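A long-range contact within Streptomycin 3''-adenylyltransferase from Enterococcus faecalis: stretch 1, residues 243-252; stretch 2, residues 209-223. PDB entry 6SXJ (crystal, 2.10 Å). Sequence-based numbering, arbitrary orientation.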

# COMPACT_ATOMS: atom_id res chain seq x y z
N LEU A 243 21.43 -1.05 13.24
CA LEU A 243 22.09 -2.32 12.95
C LEU A 243 21.17 -3.26 12.19
O LEU A 243 21.59 -3.91 11.22
CB LEU A 243 22.56 -2.96 14.25
CG LEU A 243 23.39 -2.02 15.13
CD1 LEU A 243 23.78 -2.67 16.43
CD2 LEU A 243 24.62 -1.55 14.36
N THR A 244 19.93 -3.39 12.64
CA THR A 244 19.01 -4.31 11.97
C THR A 244 18.64 -3.80 10.58
O THR A 244 18.57 -4.59 9.63
CB THR A 244 17.75 -4.50 12.83
OG1 THR A 244 18.11 -5.12 14.07
CG2 THR A 244 16.75 -5.37 12.11
N ILE A 245 18.39 -2.50 10.45
CA ILE A 245 18.17 -1.92 9.12
C ILE A 245 19.32 -2.30 8.20
O ILE A 245 19.11 -2.78 7.08
CB ILE A 245 18.01 -0.39 9.23
CG1 ILE A 245 16.75 -0.04 10.02
CG2 ILE A 245 17.98 0.25 7.85
CD1 ILE A 245 15.49 0.01 9.17
N ASN A 246 20.56 -2.08 8.66
CA ASN A 246 21.72 -2.46 7.88
C ASN A 246 21.70 -3.95 7.57
O ASN A 246 21.89 -4.37 6.42
CB ASN A 246 23.00 -2.09 8.63
CG ASN A 246 23.22 -0.59 8.71
OD1 ASN A 246 22.61 0.17 7.95
ND2 ASN A 246 24.09 -0.15 9.62
N TYR A 247 21.44 -4.78 8.59
CA TYR A 247 21.37 -6.22 8.38
C TYR A 247 20.33 -6.58 7.33
O TYR A 247 20.60 -7.32 6.38
CB TYR A 247 21.06 -6.93 9.70
CG TYR A 247 20.59 -8.35 9.49
CD1 TYR A 247 21.50 -9.34 9.13
CD2 TYR A 247 19.25 -8.70 9.62
CE1 TYR A 247 21.10 -10.64 8.93
CE2 TYR A 247 18.84 -10.01 9.42
CZ TYR A 247 19.77 -10.97 9.07
OH TYR A 247 19.39 -12.28 8.86
N LEU A 248 19.10 -6.07 7.50
CA LEU A 248 18.03 -6.40 6.57
C LEU A 248 18.35 -5.90 5.17
O LEU A 248 18.05 -6.57 4.17
CB LEU A 248 16.71 -5.81 7.06
CG LEU A 248 16.21 -6.41 8.38
CD1 LEU A 248 14.99 -5.67 8.89
CD2 LEU A 248 15.92 -7.88 8.15
N ASN A 249 18.93 -4.70 5.07
CA ASN A 249 19.26 -4.15 3.76
C ASN A 249 20.30 -5.00 3.05
O ASN A 249 20.14 -5.37 1.88
CB ASN A 249 19.74 -2.71 3.91
CG ASN A 249 19.86 -1.99 2.59
OD1 ASN A 249 18.95 -2.03 1.76
ND2 ASN A 249 20.99 -1.33 2.37
N ASN A 250 21.39 -5.33 3.74
CA ASN A 250 22.42 -6.16 3.13
C ASN A 250 21.86 -7.53 2.76
O ASN A 250 22.06 -8.01 1.64
CB ASN A 250 23.62 -6.28 4.07
CG ASN A 250 24.46 -5.00 4.11
OD1 ASN A 250 24.75 -4.46 5.18
ND2 ASN A 250 24.86 -4.52 2.93
N ARG A 251 21.15 -8.17 3.69
CA ARG A 251 20.45 -9.41 3.36
C ARG A 251 19.62 -9.26 2.09
O ARG A 251 19.62 -10.14 1.22
CB ARG A 251 19.57 -9.83 4.53
CG ARG A 251 18.99 -11.23 4.48
CD ARG A 251 17.89 -11.35 5.53
NE ARG A 251 17.76 -12.68 6.11
CZ ARG A 251 17.32 -13.74 5.44
NH1 ARG A 251 16.99 -13.63 4.16
NH2 ARG A 251 17.22 -14.91 6.05
N LEU A 252 18.92 -8.13 1.96
CA LEU A 252 18.11 -7.89 0.77
C LEU A 252 18.97 -7.67 -0.46
O LEU A 252 18.65 -8.19 -1.54
CB LEU A 252 17.20 -6.69 1.01
CG LEU A 252 16.36 -6.13 -0.15
CD1 LEU A 252 15.43 -7.18 -0.72
CD2 LEU A 252 15.58 -4.91 0.34
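Stretch 2 (209-223) AVAESSPLEHRERIL

Stretch 2 packs as a helix-turn-helix against one side of the continuous helix 243-252. Its first helix, which enters from earlier in the chain, includes Val210 and Ala211; a turn containing Ser213 and Ser214 leads to Pro215, at the N-cap position of a second helix, 216-223, that runs on beyond the stretch. This second helix crosses helix 243-252 steeply, with a signed crossing angle of -104° and axes 9.7 Å apart at closest approach. The backbones come nearest at Thr244 and His218, whose CA atoms lie 5.2 Å apart, and the contact buries 518 Å² in all.

The buried hydroxyl of Thr244 (chi1 m) is the polar centre of the crossing. Arg221 NE donates to Thr244 OG1 at 2.8 Å and nearly in line (173°), while His218 ND1 and Thr244 OG1 share a hydrogen bond of 2.9 Å in which either could be the donor. OG1 lies near the planes of both the imidazole and the guanidinium, where in-plane N-H groups and lone pairs can reach it. The guanidinium is held from its own helix as well: Arg221 NH2 donates to Glu217 OE2 at 2.8 Å in a salt bridge. Across the interface, Leu243 CB lies 3.5 Å from Arg221 NH2.

One turn along helix 243-252, Tyr247 (chi1 t) points toward stretch 2 and lies over a face of His218. The rings are near parallel, at 15°, but slid apart with centroids separated by 4.5 Å, so they barely overlap; instead Tyr247 CB sits over the imidazole, 3.5 Å from the centroid of the His218 ring. The phenol reaches the turn, where Tyr247 CZ is 3.5 Å from Pro215 CD and Tyr247 OH donates to Ser214 OG at 3.1 Å. The hydroxyl is also an acceptor, from Arg251 NE to Tyr247 OH at 3.2 Å. Ser214 OG in turn donates to Val210 O at 2.8 Å, completing a relay from Arg251 through Tyr247 and Ser214 to the backbone of the first helix. Ser213 OG donates to the same carbonyl, Val210 O, also at 2.8 Å. Although Arg251 NH2 comes within 3.2 Å of Ser213 OG, the angle is too poor for a hydrogen bond.

Apolar contacts flank this network. Leu248 CD2 touches Ile222 CD1 at 3.9 Å and Val210 CG1 at 4.2 Å, bridging the two helices of stretch 2, and Thr244 CG2 meets Ile222 CG1 at 3.9 Å.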

# COMPACT_ATOMS: atom_id res chain seq x y z
N ALA A 209 8.47 -14.25 10.29
CA ALA A 209 9.10 -15.20 9.37
C ALA A 209 10.56 -14.85 9.14
O ALA A 209 11.42 -15.75 9.08
CB ALA A 209 8.34 -15.23 8.05
N VAL A 210 10.88 -13.56 9.00
CA VAL A 210 12.27 -13.17 8.75
C VAL A 210 13.07 -13.16 10.05
O VAL A 210 14.25 -13.53 10.06
CB VAL A 210 12.32 -11.79 8.06
CG1 VAL A 210 13.77 -11.43 7.72
CG2 VAL A 210 11.46 -11.78 6.81
N ALA A 211 12.45 -12.75 11.16
CA ALA A 211 13.15 -12.76 12.44
C ALA A 211 13.68 -14.15 12.77
O ALA A 211 14.76 -14.29 13.35
CB ALA A 211 12.22 -12.26 13.55
N GLU A 212 12.92 -15.19 12.40
CA GLU A 212 13.35 -16.56 12.67
C GLU A 212 14.68 -16.85 12.00
O GLU A 212 15.54 -17.53 12.58
CB GLU A 212 12.26 -17.53 12.19
CG GLU A 212 12.73 -18.91 11.76
CD GLU A 212 11.56 -19.83 11.39
OE1 GLU A 212 10.41 -19.35 11.37
OE2 GLU A 212 11.80 -21.02 11.11
N SER A 213 14.88 -16.35 10.78
CA SER A 213 16.09 -16.61 10.02
C SER A 213 17.19 -15.60 10.28
O SER A 213 18.14 -15.50 9.49
CB SER A 213 15.75 -16.63 8.53
OG SER A 213 14.94 -15.52 8.19
N SER A 214 17.10 -14.85 11.38
CA SER A 214 17.97 -13.70 11.60
C SER A 214 18.73 -13.81 12.92
O SER A 214 18.21 -14.36 13.90
CB SER A 214 17.14 -12.40 11.61
OG SER A 214 16.68 -12.09 10.30
N PRO A 215 19.96 -13.28 12.98
CA PRO A 215 20.72 -13.36 14.23
C PRO A 215 19.98 -12.72 15.39
O PRO A 215 19.26 -11.73 15.24
CB PRO A 215 22.01 -12.59 13.91
CG PRO A 215 22.16 -12.74 12.43
CD PRO A 215 20.76 -12.73 11.88
N LEU A 216 20.18 -13.30 16.58
CA LEU A 216 19.38 -12.98 17.76
C LEU A 216 19.13 -11.48 17.92
O LEU A 216 17.97 -11.04 18.02
CB LEU A 216 20.07 -13.53 19.01
CG LEU A 216 19.49 -13.10 20.36
CD1 LEU A 216 18.13 -13.78 20.58
CD2 LEU A 216 20.44 -13.41 21.51
N GLU A 217 20.20 -10.68 17.98
CA GLU A 217 20.04 -9.25 18.23
C GLU A 217 19.05 -8.63 17.25
O GLU A 217 18.23 -7.79 17.63
CB GLU A 217 21.40 -8.55 18.15
CG GLU A 217 21.99 -8.40 16.76
CD GLU A 217 23.15 -7.40 16.73
OE1 GLU A 217 24.20 -7.69 16.11
OE2 GLU A 217 23.00 -6.32 17.34
N HIS A 218 19.11 -9.05 15.98
CA HIS A 218 18.21 -8.52 14.97
C HIS A 218 16.81 -9.12 15.12
O HIS A 218 15.81 -8.40 14.98
CB HIS A 218 18.76 -8.82 13.57
CG HIS A 218 20.09 -8.17 13.30
ND1 HIS A 218 20.39 -6.89 13.70
CD2 HIS A 218 21.19 -8.64 12.68
CE1 HIS A 218 21.62 -6.59 13.33
NE2 HIS A 218 22.13 -7.64 12.71
N ARG A 219 16.72 -10.41 15.42
CA ARG A 219 15.42 -11.02 15.69
C ARG A 219 14.72 -10.33 16.85
O ARG A 219 13.55 -9.95 16.75
CB ARG A 219 15.60 -12.51 15.98
CG ARG A 219 14.46 -13.10 16.80
CD ARG A 219 14.42 -14.61 16.64
NE ARG A 219 15.34 -15.28 17.56
CZ ARG A 219 16.36 -16.04 17.17
NH1 ARG A 219 16.61 -16.23 15.88
NH2 ARG A 219 17.13 -16.62 18.09
N GLU A 220 15.43 -10.16 17.97
CA GLU A 220 14.86 -9.44 19.11
C GLU A 220 14.22 -8.13 18.66
O GLU A 220 13.07 -7.84 19.00
CB GLU A 220 15.95 -9.17 20.15
CG GLU A 220 16.19 -10.30 21.14
CD GLU A 220 17.41 -10.07 22.03
OE1 GLU A 220 18.15 -11.04 22.30
OE2 GLU A 220 17.63 -8.91 22.46
N ARG A 221 14.95 -7.32 17.87
CA ARG A 221 14.41 -6.03 17.46
C ARG A 221 13.27 -6.18 16.45
O ARG A 221 12.32 -5.39 16.46
CB ARG A 221 15.53 -5.15 16.88
CG ARG A 221 16.42 -4.51 17.95
CD ARG A 221 17.40 -3.50 17.36
NE ARG A 221 18.52 -4.13 16.66
CZ ARG A 221 19.71 -4.37 17.21
NH1 ARG A 221 19.95 -4.03 18.47
NH2 ARG A 221 20.67 -4.95 16.50
N ILE A 222 13.35 -7.18 15.57
CA ILE A 222 12.29 -7.39 14.59
C ILE A 222 10.99 -7.76 15.27
O ILE A 222 9.91 -7.29 14.89
CB ILE A 222 12.72 -8.45 13.56
CG1 ILE A 222 13.83 -7.89 12.65
CG2 ILE A 222 11.52 -8.91 12.74
CD1 ILE A 222 14.33 -8.87 11.59
N LEU A 223 11.06 -8.64 16.28
CA LEU A 223 9.86 -9.03 17.01
C LEU A 223 9.31 -7.88 17.85
O LEU A 223 8.10 -7.78 18.06
CB LEU A 223 10.15 -10.25 17.87
CG LEU A 223 10.30 -11.54 17.06
CD1 LEU A 223 10.80 -12.67 17.94
CD2 LEU A 223 8.98 -11.91 16.40